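NAD(P)H-flavin oxidoreductase (Staphylococcus epidermidis ATCC 12228, PDB 3GBH) probably catalyses the NAD(P)H-dependent reduction of flavin or related substrates as an FMN-binding member of the nitroreductase family. Local coordinates at the interface of chains A and B. Numbering follows the deposited sequence. Chains: chain A/B, NAD(P)H-flavin oxidoreductase.

The interface of chains A and B. Residues chain A 2-3; chain B 55-56, 178, 183.
The backbone N-H of A:Gln3 meets the phenol of B:Tyr183 in the polar contact of this patch. A:Gln3 N donates to B:Tyr183 OH at 2.9 Å, and the bond is nearly straight, with 170° at the hydrogen. It ties the incoming N-terminal segment to the tyrosine hydroxyl by its main chain rather than by the glutamine amide.

Van der Waals contacts extend this grip. The CA of A:Gln3 lies in plane at the edge of the B:Tyr183 ring, and its carbonyl O approaches ring carbon CE2 of the same tyrosine at 3.3 Å. The A:Gln3 side chain adds its CB, 3.7 Å from B:Tyr183 CE2. One residue nearer the N-terminus, A:Met2, modelled as selenomethionine, reaches towards B:Arg55. Its SE rests 3.7 Å from B:Arg55 CD, touching the aliphatic stem and not the guanidinium, and the two side chains cross obliquely. The A:Met2 chain is bent at chi2 (-70°) and again at chi3. Its terminal CE thereby comes to 3.6 Å from the backbone O of B:Ile56. B:Tyr178 flanks the segment more loosely, its CA 3.8 Å from A:Gln3 O.

The two chains are not related by an exact two-fold here, and the structure alone does not show whether this contact is biological. In the fold, the extended N-terminal end of chain A lies against strand 54-59, the start of strand 183-192 and the loop bearing B:Tyr178 in chain B.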
loop_
_atom_site.group_PDB
_atom_site.type_symbol
_atom_site.label_atom_id
_atom_site.label_comp_id
_atom_site.label_asym_id
_atom_site.label_seq_id
_atom_site.Cartn_x
_atom_site.Cartn_y
_atom_site.Cartn_z
HETATM N N MSE A 2 -12.338 6.678 5.333
HETATM C CA MSE A 2 -10.921 6.173 5.250
HETATM C C MSE A 2 -10.277 6.139 3.807
HETATM O O MSE A 2 -10.787 5.620 2.818
HETATM C CB MSE A 2 -10.747 4.820 5.999
HETATM C CG MSE A 2 -11.708 4.495 7.218
HETATM SE SE MSE A 2 -11.617 5.435 8.987
HETATM C CE MSE A 2 -12.115 3.965 10.170
ATOM N N GLN A 3 -9.105 6.779 3.741
ATOM C CA GLN A 3 -8.388 6.942 2.464
ATOM C C GLN A 3 -7.663 5.648 2.108
ATOM O O GLN A 3 -6.798 5.188 2.839
ATOM C CB GLN A 3 -7.408 8.109 2.515
ATOM C CG GLN A 3 -6.840 8.526 1.184
ATOM C CD GLN A 3 -5.891 9.712 1.298
ATOM O OE1 GLN A 3 -6.289 10.769 1.712
ATOM N NE2 GLN A 3 -4.629 9.518 0.950
ATOM N N ARG B 55 -8.330 6.148 14.028
ATOM C CA ARG B 55 -9.103 5.448 13.011
ATOM C C ARG B 55 -9.024 3.951 13.329
ATOM O O ARG B 55 -7.934 3.373 13.329
ATOM C CB ARG B 55 -8.525 5.710 11.619
ATOM C CG ARG B 55 -8.355 7.176 11.239
ATOM C CD ARG B 55 -9.718 7.930 11.021
ATOM N NE ARG B 55 -9.428 9.321 10.670
ATOM C CZ ARG B 55 -9.457 10.343 11.517
ATOM N NH1 ARG B 55 -9.852 10.182 12.770
ATOM N NH2 ARG B 55 -9.121 11.556 11.088
ATOM N N ILE B 56 -10.171 3.327 13.599
ATOM C CA ILE B 56 -10.232 1.929 14.041
ATOM C C ILE B 56 -10.732 1.030 12.917
ATOM O O ILE B 56 -11.837 1.202 12.420
ATOM C CB ILE B 56 -11.157 1.752 15.283
ATOM C CG1 ILE B 56 -10.839 2.777 16.364
ATOM C CG2 ILE B 56 -11.061 0.343 15.904
ATOM C CD1 ILE B 56 -11.888 2.805 17.411
ATOM N N TYR B 178 -5.468 0.352 3.377
ATOM C CA TYR B 178 -5.392 1.754 3.798
ATOM C C TYR B 178 -4.131 2.387 3.249
ATOM O O TYR B 178 -3.140 1.713 3.059
ATOM C CB TYR B 178 -5.355 1.868 5.321
ATOM C CG TYR B 178 -6.656 1.556 6.047
ATOM C CD1 TYR B 178 -7.778 1.073 5.378
ATOM C CD2 TYR B 178 -6.746 1.728 7.417
ATOM C CE1 TYR B 178 -8.952 0.768 6.060
ATOM C CE2 TYR B 178 -7.936 1.438 8.108
ATOM C CZ TYR B 178 -9.023 0.957 7.422
ATOM O OH TYR B 178 -10.187 0.669 8.105
ATOM N N TYR B 183 -1.873 6.959 7.055
ATOM C CA TYR B 183 -2.255 6.280 8.283
ATOM C C TYR B 183 -1.142 5.427 8.865
ATOM O O TYR B 183 -0.609 4.542 8.187
ATOM C CB TYR B 183 -3.471 5.401 8.018
ATOM C CG TYR B 183 -4.684 6.146 7.505
ATOM C CD1 TYR B 183 -5.397 6.988 8.317
ATOM C CD2 TYR B 183 -5.130 5.973 6.196
ATOM C CE1 TYR B 183 -6.518 7.671 7.829
ATOM C CE2 TYR B 183 -6.250 6.652 5.696
ATOM C CZ TYR B 183 -6.945 7.492 6.518
ATOM O OH TYR B 183 -8.058 8.164 6.024
#